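Local atomic coordinates of uncharacterized protein (Bacteroides ovatus, PDB entry 4IRT), a protein that is of unknown function but, as a BNR-repeat beta-propeller, is a putative neuraminidase that may act on sialic-acid-bearing glycans. Residues Y13-R24 against L382-G390. Sequence-based numbering, arbitrary orientation.
Sequences YSCTSVNTTVFR and LFVQHTRQG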
loop_
_atom_site.group_PDB
_atom_site.type_symbol
_atom_site.label_atom_id
_atom_site.label_comp_id
_atom_site.label_asym_id
_atom_site.label_seq_id
_atom_site.Cartn_x
_atom_site.Cartn_y
_atom_site.Cartn_z
ATOM N N TYR A 13 -6.969 0.487 -18.241
ATOM C CA TYR A 13 -6.737 -0.931 -18.481
ATOM C C TYR A 13 -7.393 -1.799 -17.410
ATOM O O TYR A 13 -7.217 -1.509 -16.239
ATOM C CB TYR A 13 -5.247 -1.199 -18.428
ATOM C CG TYR A 13 -4.832 -2.548 -18.926
ATOM C CD1 TYR A 13 -4.927 -2.876 -20.272
ATOM C CD2 TYR A 13 -4.299 -3.496 -18.051
ATOM C CE1 TYR A 13 -4.529 -4.123 -20.740
ATOM C CE2 TYR A 13 -3.890 -4.745 -18.514
ATOM C CZ TYR A 13 -4.009 -5.046 -19.857
ATOM O OH TYR A 13 -3.582 -6.269 -20.310
ATOM N N SER A 14 -8.095 -2.862 -17.823
ATOM C CA SER A 14 -8.779 -3.775 -16.900
ATOM C C SER A 14 -8.464 -5.259 -17.091
ATOM O O SER A 14 -9.030 -6.120 -16.395
ATOM C CB SER A 14 -10.313 -3.560 -16.990
ATOM O OG SER A 14 -10.676 -2.300 -16.441
ATOM N N CYS A 15 -7.573 -5.595 -18.018
ATOM C CA CYS A 15 -7.343 -7.010 -18.321
ATOM C C CYS A 15 -6.509 -7.718 -17.251
ATOM O O CYS A 15 -6.552 -8.952 -17.149
ATOM C CB CYS A 15 -6.675 -7.178 -19.682
ATOM S SG CYS A 15 -7.673 -6.611 -21.088
ATOM N N THR A 16 -5.728 -6.938 -16.497
ATOM C CA THR A 16 -5.082 -7.378 -15.278
ATOM C C THR A 16 -5.421 -6.374 -14.168
ATOM O O THR A 16 -6.022 -5.348 -14.429
ATOM C CB THR A 16 -3.538 -7.428 -15.386
ATOM O OG1 THR A 16 -3.031 -6.082 -15.407
ATOM C CG2 THR A 16 -3.073 -8.217 -16.616
ATOM N N SER A 17 -4.997 -6.671 -12.942
ATOM C CA SER A 17 -5.231 -5.818 -11.767
ATOM C C SER A 17 -4.129 -4.783 -11.523
ATOM O O SER A 17 -4.054 -4.227 -10.447
ATOM C CB SER A 17 -5.361 -6.688 -10.504
ATOM O OG SER A 17 -4.245 -7.549 -10.361
ATOM N N VAL A 18 -3.297 -4.509 -12.531
ATOM C CA VAL A 18 -2.166 -3.604 -12.377
ATOM C C VAL A 18 -2.531 -2.224 -11.812
ATOM O O VAL A 18 -1.764 -1.631 -11.017
ATOM C CB VAL A 18 -1.317 -3.516 -13.685
ATOM C CG1 VAL A 18 -2.031 -2.729 -14.767
ATOM C CG2 VAL A 18 0.059 -2.928 -13.379
ATOM N N ASN A 19 -3.715 -1.722 -12.159
ATOM C CA ASN A 19 -4.130 -0.413 -11.651
ATOM C C ASN A 19 -4.695 -0.465 -10.249
ATOM O O ASN A 19 -4.872 0.585 -9.638
ATOM C CB ASN A 19 -5.191 0.205 -12.556
ATOM C CG ASN A 19 -4.630 0.818 -13.818
ATOM O OD1 ASN A 19 -3.472 1.238 -13.892
ATOM N ND2 ASN A 19 -5.476 0.911 -14.819
ATOM N N THR A 20 -4.980 -1.674 -9.737
ATOM C CA THR A 20 -5.787 -1.841 -8.528
ATOM C C THR A 20 -5.163 -2.872 -7.541
ATOM O O THR A 20 -5.807 -3.836 -7.140
ATOM C CB THR A 20 -7.214 -2.290 -8.909
ATOM O OG1 THR A 20 -7.146 -3.532 -9.653
ATOM C CG2 THR A 20 -7.919 -1.239 -9.752
ATOM N N THR A 21 -3.892 -2.711 -7.187
ATOM C CA THR A 21 -3.307 -3.555 -6.157
ATOM C C THR A 21 -3.231 -2.767 -4.853
ATOM O O THR A 21 -3.269 -1.524 -4.834
ATOM C CB THR A 21 -1.902 -4.078 -6.500
ATOM O OG1 THR A 21 -0.929 -3.059 -6.215
ATOM C CG2 THR A 21 -1.818 -4.555 -7.968
ATOM N N VAL A 22 -3.159 -3.507 -3.752
ATOM C CA VAL A 22 -3.146 -2.929 -2.414
ATOM C C VAL A 22 -1.852 -2.142 -2.181
ATOM O O VAL A 22 -1.821 -1.258 -1.322
ATOM C CB VAL A 22 -3.331 -4.047 -1.346
ATOM C CG1 VAL A 22 -2.052 -4.868 -1.191
ATOM C CG2 VAL A 22 -3.750 -3.479 -0.015
ATOM N N PHE A 23 -0.823 -2.411 -2.986
ATOM C CA PHE A 23 0.502 -1.872 -2.754
ATOM C C PHE A 23 0.857 -0.690 -3.682
ATOM O O PHE A 23 2.005 -0.299 -3.780
ATOM C CB PHE A 23 1.581 -2.958 -2.772
ATOM C CG PHE A 23 1.594 -3.811 -4.003
ATOM C CD1 PHE A 23 2.278 -3.421 -5.136
ATOM C CD2 PHE A 23 0.953 -5.050 -4.004
ATOM C CE1 PHE A 23 2.272 -4.211 -6.269
ATOM C CE2 PHE A 23 0.956 -5.852 -5.130
ATOM C CZ PHE A 23 1.612 -5.431 -6.265
ATOM N N ARG A 24 -0.148 -0.098 -4.309
ATOM C CA ARG A 24 0.037 1.196 -4.944
ATOM C C ARG A 24 0.122 2.276 -3.867
ATOM O O ARG A 24 -0.848 2.557 -3.167
ATOM C CB ARG A 24 -1.108 1.451 -5.920
ATOM C CG ARG A 24 -1.141 0.435 -7.067
ATOM C CD ARG A 24 -1.923 0.918 -8.306
ATOM N NE ARG A 24 -1.391 2.182 -8.807
ATOM C CZ ARG A 24 -2.051 3.123 -9.485
ATOM N NH1 ARG A 24 -3.305 2.943 -9.939
ATOM N NH2 ARG A 24 -1.421 4.258 -9.794
ATOM N N LEU A 382 -11.289 6.542 -2.211
ATOM C CA LEU A 382 -10.750 5.302 -2.744
ATOM C C LEU A 382 -10.628 5.346 -4.263
ATOM O O LEU A 382 -11.528 5.839 -4.977
ATOM C CB LEU A 382 -11.667 4.137 -2.349
ATOM C CG LEU A 382 -11.908 3.865 -0.871
ATOM C CD1 LEU A 382 -13.016 2.846 -0.648
ATOM C CD2 LEU A 382 -10.615 3.355 -0.259
ATOM N N PHE A 383 -9.538 4.752 -4.751
ATOM C CA PHE A 383 -9.336 4.428 -6.161
ATOM C C PHE A 383 -10.147 3.170 -6.470
ATOM O O PHE A 383 -9.847 2.083 -5.966
ATOM C CB PHE A 383 -7.838 4.181 -6.442
ATOM C CG PHE A 383 -7.484 3.999 -7.923
ATOM C CD1 PHE A 383 -7.867 2.847 -8.624
ATOM C CD2 PHE A 383 -6.770 4.968 -8.616
ATOM C CE1 PHE A 383 -7.550 2.674 -9.987
ATOM C CE2 PHE A 383 -6.440 4.794 -9.956
ATOM C CZ PHE A 383 -6.837 3.652 -10.665
ATOM N N VAL A 384 -11.159 3.301 -7.312
ATOM C CA VAL A 384 -12.088 2.198 -7.586
ATOM C C VAL A 384 -12.170 1.962 -9.101
ATOM O O VAL A 384 -12.459 2.869 -9.856
ATOM C CB VAL A 384 -13.472 2.512 -7.010
ATOM C CG1 VAL A 384 -14.498 1.466 -7.425
ATOM C CG2 VAL A 384 -13.387 2.561 -5.489
ATOM N N GLN A 385 -11.949 0.717 -9.509
ATOM C CA GLN A 385 -12.010 0.307 -10.913
ATOM C C GLN A 385 -12.194 -1.207 -10.939
ATOM O O GLN A 385 -11.505 -1.927 -10.225
ATOM C CB GLN A 385 -10.703 0.627 -11.633
ATOM C CG GLN A 385 -10.762 0.328 -13.099
ATOM C CD GLN A 385 -9.437 0.305 -13.786
ATOM O OE1 GLN A 385 -8.382 0.257 -13.160
ATOM N NE2 GLN A 385 -9.484 0.337 -15.107
ATOM N N HIS A 386 -13.136 -1.663 -11.750
ATOM C CA HIS A 386 -13.280 -3.099 -12.023
ATOM C C HIS A 386 -12.076 -3.575 -12.845
ATOM O O HIS A 386 -11.812 -3.027 -13.907
ATOM C CB HIS A 386 -14.540 -3.309 -12.846
ATOM C CG HIS A 386 -14.761 -4.733 -13.230
ATOM N ND1 HIS A 386 -15.669 -5.541 -12.586
ATOM C CD2 HIS A 386 -14.175 -5.498 -14.178
ATOM C CE1 HIS A 386 -15.650 -6.745 -13.144
ATOM N NE2 HIS A 386 -14.762 -6.739 -14.125
ATOM N N THR A 387 -11.397 -4.619 -12.380
ATOM C CA THR A 387 -10.334 -5.242 -13.134
ATOM C C THR A 387 -10.434 -6.769 -12.995
ATOM O O THR A 387 -11.036 -7.272 -12.055
ATOM C CB THR A 387 -8.917 -4.798 -12.651
ATOM O OG1 THR A 387 -8.754 -5.144 -11.269
ATOM C CG2 THR A 387 -8.707 -3.331 -12.798
ATOM N N ARG A 388 -9.787 -7.469 -13.924
ATOM C CA ARG A 388 -9.772 -8.930 -13.952
ATOM C C ARG A 388 -8.365 -9.431 -13.616
ATOM O O ARG A 388 -7.391 -8.710 -13.796
ATOM C CB ARG A 388 -10.217 -9.445 -15.339
ATOM C CG ARG A 388 -10.469 -10.949 -15.380
ATOM C CD ARG A 388 -11.341 -11.422 -16.539
ATOM N NE ARG A 388 -12.645 -10.747 -16.585
ATOM C CZ ARG A 388 -13.579 -10.990 -17.493
ATOM N NH1 ARG A 388 -13.366 -11.908 -18.434
ATOM N NH2 ARG A 388 -14.721 -10.304 -17.476
ATOM N N GLN A 389 -8.293 -10.666 -13.131
ATOM C CA GLN A 389 -7.030 -11.381 -12.946
ATOM C C GLN A 389 -6.689 -12.075 -14.260
ATOM O O GLN A 389 -7.169 -13.195 -14.509
ATOM C CB GLN A 389 -7.191 -12.457 -11.875
ATOM C CG GLN A 389 -6.013 -13.417 -11.730
ATOM C CD GLN A 389 -5.179 -13.129 -10.500
ATOM O OE1 GLN A 389 -4.922 -14.021 -9.681
ATOM N NE2 GLN A 389 -4.760 -11.876 -10.355
ATOM N N GLY A 390 -5.846 -11.438 -15.079
ATOM C CA GLY A 390 -5.495 -11.945 -16.416
ATOM C C GLY A 390 -4.303 -12.894 -16.443
ATOM O O GLY A 390 -4.437 -14.076 -16.777
HETATM O O HOH W 1 -3.990 -9.494 -12.347
#
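Two buried threonine hydroxyls meet tip to tip across this contact, Thr20 OG1 lying 2.8 Å from Thr387 OG1, and either may be the donor. The contact belongs to the beta-propeller blade in which N-terminal strand 5-12 and strand 381-385 flank C-terminal strand 401-407, so that both ends of the chain share one antiparallel sheet; the loop leaving strand 5-12 folds back over the end of 381-385. In both threonines the hydroxyl sits between the backbone N and the carbonyl carbon (chi1 58° in Thr20), with CG2 anti to that carbon.

Gln385 suits its place because its amide serves both ways. NE2 gives a weak bond to Tyr13 O (3.1 Å) and another bond to Gln401 O, while OE1 takes a weak one from Asn19 ND2, the two amides being nearly coplanar. Asn19 OD1 is held by Tyr40 N, so the Asn19 amide links Gln385 to strand 34-40 of the neighbouring blade.

Phe383 brings a broad apolar ring that also packs on Ile37, Tyr39 and Ile403. Arg24 NH1 stands over one face, 3.6 Å from Phe383 CE2, but the guanidinium and ring planes are 75° apart and Arg24 CZ is 5.2 Å from the ring centroid, so any cation-pi attraction is at most weak. That NH1 also donates to Asn19 O (2.8 Å, 171°), while NE and NH2 are taken by Ile76 O and Ser38 O. A serine in place of Phe383 would probably leave a gap where the ring now meets Arg24 NH1 and Thr20 CG2.

At the other end, Arg388 N donates to Ser14 O at 2.9 Å. Ser14 OG, a short hydroxyl that can both give and take, accepts from Gln401 N and donates to His386 O at 2.9 Å, nearly along the C=O axis.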